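Local coordinates for protein putative Acetyltransferase (Pyrococcus horikoshii, PDB 3DDD) that binds coenzyme A and probably acts as an acetyltransferase of the GNAT family, transferring an acyl group to a substrate that is not established, at residues R237-P242 against E250-F255. Numbering follows the deposited sequence.
Sequences REIIIP and ELIKIF
Ile252 faces Ile241 end to end, with the CD1 methyl of each side chain 3.5 Å from that of the other. Ile252 is modelled in two conformers, and its distances and torsion here hold for the one described. Ile241 CD1 does most of the touching: it also lies 3.8 Å from Ile252 CG2, and its distance to Ile252 CG1 is the same, so it sits against both branches of its partner. Ile239 and Ile252 slant across one another, and their branch methyls, Ile239 CG2 and Ile252 CG2, come only as near as 4.2 Å, a looser apolar contact. Ile252 can serve both neighbours because its branches divide: CG1 stands between the backbone N and carbonyl carbon (chi1 63°) and carries CD1 to Ile241, while CG2, beside the N, is shared by Ile239 and Ile241. In Ile241, CG1 lies opposite the carbonyl carbon (chi1 -63°), and with chi2 at -179° the chain is extended, which sends CD1 out toward the helix.

The two segments belong to the C-terminal GNAT domain, where helix 246-252 follows strand 238-242 in the chain and lies against one side of it through Ile252. Alternation along the strand explains the spacing: Ile239 and Ile241 point to the helix, whereas Ile240 between them is turned to Ile282 and Tyr285. The branched CB of Ile239 and Ile241 favours the extended backbone, while the two branches of Ile252 meet two partners, in a buried contact made by aliphatic methyls. Tyr148 of strand 140-149 touches both Ile241 and Ile252. On the exposed side of the helical segment, Lys253 NZ forms a salt bridge of 2.9 Å with Glu250 OE1, reaching the syn side of the carboxylate 28° out of its plane.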
ATOM      1  N   ARG A 237      12.017  -7.400  -8.077  1.00 30.14           N
ATOM      2  CA  ARG A 237      13.161  -6.536  -7.936  1.00 28.60           C
ATOM      3  C   ARG A 237      12.996  -5.552  -6.765  1.00 30.16           C
ATOM      4  O   ARG A 237      13.908  -4.808  -6.476  1.00 31.93           O
ATOM      5  CB  ARG A 237      13.363  -5.752  -9.249  1.00 26.56           C
ATOM      6  CG  ARG A 237      13.753  -6.633 -10.448  1.00 26.79           C
ATOM      7  CD  ARG A 237      15.101  -7.342 -10.236  1.00 26.02           C
ATOM      8  NE  ARG A 237      15.508  -8.176 -11.377  1.00 26.53           N
ATOM      9  CZ  ARG A 237      15.118  -9.434 -11.598  1.00 24.93           C
ATOM     10  NH1 ARG A 237      14.267 -10.067 -10.802  1.00 23.82           N
ATOM     11  NH2 ARG A 237      15.535 -10.049 -12.676  1.00 30.05           N
ATOM     12  N   GLU A 238      11.831  -5.514  -6.118  1.00 30.90           N
ATOM     13  CA  GLU A 238      11.619  -4.602  -5.021  1.00 34.64           C
ATOM     14  C   GLU A 238      10.842  -5.251  -3.878  1.00 33.23           C
ATOM     15  O   GLU A 238       9.976  -6.082  -4.110  1.00 35.46           O
ATOM     16  CB  GLU A 238      10.856  -3.377  -5.478  1.00 35.33           C
ATOM     17  CG  GLU A 238      11.583  -2.495  -6.492  1.00 46.00           C
ATOM     18  CD  GLU A 238      10.858  -1.162  -6.695  1.00 43.78           C
ATOM     19  OE1 GLU A 238       9.625  -1.096  -6.396  1.00 55.10           O
ATOM     20  OE2 GLU A 238      11.530  -0.195  -7.116  1.00 47.99           O
ATOM     21  N   ILE A 239      11.152  -4.803  -2.662  1.00 30.98           N
ATOM     22  CA  ILE A 239      10.558  -5.291  -1.431  1.00 29.83           C
ATOM     23  C   ILE A 239      10.507  -4.131  -0.447  1.00 31.37           C
ATOM     24  O   ILE A 239      11.401  -3.275  -0.406  1.00 29.95           O
ATOM     25  CB  ILE A 239      11.370  -6.507  -0.848  1.00 30.72           C
ATOM     26  CG1 ILE A 239      10.655  -7.107   0.365  1.00 30.00           C
ATOM     27  CG2 ILE A 239      12.768  -6.078  -0.541  1.00 29.23           C
ATOM     28  CD1 ILE A 239      11.179  -8.420   0.909  1.00 27.57           C
ATOM     29  N   ILE A 240       9.425  -4.054   0.319  1.00 33.04           N
ATOM     30  CA  ILE A 240       9.297  -3.014   1.327  1.00 32.56           C
ATOM     31  C   ILE A 240       9.249  -3.720   2.679  1.00 33.84           C
ATOM     32  O   ILE A 240       8.261  -4.401   3.016  1.00 34.75           O
ATOM     33  CB  ILE A 240       8.039  -2.128   1.118  1.00 31.59           C
ATOM     34  CG1 ILE A 240       8.048  -1.483  -0.263  1.00 33.28           C
ATOM     35  CG2 ILE A 240       8.009  -1.067   2.133  1.00 27.09           C
ATOM     36  CD1 ILE A 240       6.712  -0.884  -0.669  1.00 27.66           C
ATOM     37  N   ILE A 241      10.317  -3.507   3.441  1.00 32.17           N
ATOM     38  CA  ILE A 241      10.593  -4.191   4.682  1.00 35.38           C
ATOM     39  C   ILE A 241      10.247  -3.319   5.890  1.00 32.59           C
ATOM     40  O   ILE A 241      10.681  -2.175   5.955  1.00 33.02           O
ATOM     41  CB  ILE A 241      12.112  -4.505   4.756  1.00 34.53           C
ATOM     42  CG1 ILE A 241      12.506  -5.459   3.629  1.00 31.42           C
ATOM     43  CG2 ILE A 241      12.462  -5.112   6.072  1.00 42.17           C
ATOM     44  CD1 ILE A 241      13.967  -5.793   3.683  1.00 39.85           C
ATOM     45  N   PRO A 242       9.533  -3.876   6.876  1.00 32.84           N
ATOM     46  CA  PRO A 242       9.341  -3.149   8.120  1.00 34.96           C
ATOM     47  C   PRO A 242      10.664  -3.190   8.872  1.00 35.84           C
ATOM     48  O   PRO A 242      11.209  -4.262   9.074  1.00 38.08           O
ATOM     49  CB  PRO A 242       8.257  -3.950   8.845  1.00 36.94           C
ATOM     50  CG  PRO A 242       7.854  -5.042   7.948  1.00 35.79           C
ATOM     51  CD  PRO A 242       8.928  -5.213   6.926  1.00 35.08           C
ATOM     52  N   GLU A 250      18.673  -8.440   7.058  1.00 40.89           N
ATOM     53  CA  GLU A 250      19.776  -9.386   6.842  1.00 40.32           C
ATOM     54  C   GLU A 250      19.498 -10.285   5.646  1.00 39.43           C
ATOM     55  O   GLU A 250      20.394 -10.620   4.915  1.00 40.33           O
ATOM     56  CB  GLU A 250      19.992 -10.253   8.089  1.00 40.24           C
ATOM     57  CG  GLU A 250      21.221 -11.175   8.030  1.00 45.87           C
ATOM     58  CD  GLU A 250      22.568 -10.416   7.956  1.00 58.91           C
ATOM     59  OE1 GLU A 250      22.640  -9.220   8.363  1.00 56.86           O
ATOM     60  OE2 GLU A 250      23.554 -11.038   7.494  1.00 61.43           O
ATOM     61  N   LEU A 251      18.237 -10.673   5.484  1.00 40.47           N
ATOM     62  CA  LEU A 251      17.785 -11.560   4.417  1.00 41.12           C
ATOM     63  C   LEU A 251      18.129 -10.985   3.049  1.00 39.22           C
ATOM     64  O   LEU A 251      18.642 -11.672   2.173  1.00 41.86           O
ATOM     65  CB  LEU A 251      16.246 -11.746   4.523  1.00 41.37           C
ATOM     66  CG  LEU A 251      15.541 -12.618   3.460  1.00 45.16           C
ATOM     67  CD1 LEU A 251      15.556 -14.085   3.846  1.00 43.68           C
ATOM     68  CD2 LEU A 251      14.097 -12.140   3.210  1.00 41.13           C
ATOM     69  N   ILE A 252      17.835  -9.711   2.843  0.50 35.74           N
ATOM     70  CA  ILE A 252      17.956  -9.135   1.499  0.50 32.69           C
ATOM     71  C   ILE A 252      19.390  -8.795   1.101  0.50 34.57           C
ATOM     72  O   ILE A 252      19.661  -8.559  -0.073  0.50 33.79           O
ATOM     73  CB  ILE A 252      17.018  -7.930   1.308  0.50 31.32           C
ATOM     74  CG1 ILE A 252      17.367  -6.784   2.268  0.50 28.82           C
ATOM     75  CG2 ILE A 252      15.573  -8.392   1.504  0.50 27.52           C
ATOM     76  CD1 ILE A 252      16.905  -5.426   1.770  0.50 24.34           C
ATOM     77  N   LYS A 253      20.311  -8.821   2.066  1.00 37.99           N
ATOM     78  CA  LYS A 253      21.695  -8.459   1.810  1.00 38.97           C
ATOM     79  C   LYS A 253      22.347  -9.273   0.714  1.00 35.50           C
ATOM     80  O   LYS A 253      23.189  -8.748   0.000  1.00 34.57           O
ATOM     81  CB  LYS A 253      22.523  -8.540   3.099  1.00 40.07           C
ATOM     82  CG  LYS A 253      22.236  -7.375   4.062  1.00 48.09           C
ATOM     83  CD  LYS A 253      23.051  -7.470   5.407  1.00 46.33           C
ATOM     84  CE  LYS A 253      22.835  -6.208   6.282  1.00 51.32           C
ATOM     85  NZ  LYS A 253      23.198  -6.444   7.706  1.00 54.80           N
ATOM     86  N   ILE A 254      21.961 -10.530   0.546  1.00 35.24           N
ATOM     87  CA  ILE A 254      22.584 -11.350  -0.522  1.00 36.47           C
ATOM     88  C   ILE A 254      22.221 -10.860  -1.941  1.00 35.94           C
ATOM     89  O   ILE A 254      22.825 -11.286  -2.929  1.00 36.56           O
ATOM     90  CB  ILE A 254      22.262 -12.873  -0.387  1.00 37.23           C
ATOM     91  CG1 ILE A 254      20.744 -13.116  -0.317  1.00 38.49           C
ATOM     92  CG2 ILE A 254      22.958 -13.432   0.834  1.00 37.41           C
ATOM     93  CD1 ILE A 254      20.360 -14.565  -0.400  1.00 35.52           C
ATOM     94  N   PHE A 255      21.233  -9.976  -2.033  1.00 34.90           N
ATOM     95  CA  PHE A 255      20.841  -9.382  -3.309  1.00 33.16           C
ATOM     96  C   PHE A 255      21.575  -8.051  -3.545  1.00 31.89           C
ATOM     97  O   PHE A 255      21.326  -7.370  -4.517  1.00 30.56           O
ATOM     98  CB  PHE A 255      19.322  -9.163  -3.337  1.00 31.35           C
ATOM     99  CG  PHE A 255      18.515 -10.440  -3.294  1.00 28.09           C
ATOM    100  CD1 PHE A 255      18.143 -11.011  -2.093  1.00 31.33           C
ATOM    101  CD2 PHE A 255      18.082 -11.036  -4.469  1.00 36.01           C
ATOM    102  CE1 PHE A 255      17.383 -12.176  -2.057  1.00 32.09           C
ATOM    103  CE2 PHE A 255      17.329 -12.203  -4.459  1.00 29.99           C
ATOM    104  CZ  PHE A 255      16.981 -12.779  -3.243  1.00 36.39           C
TER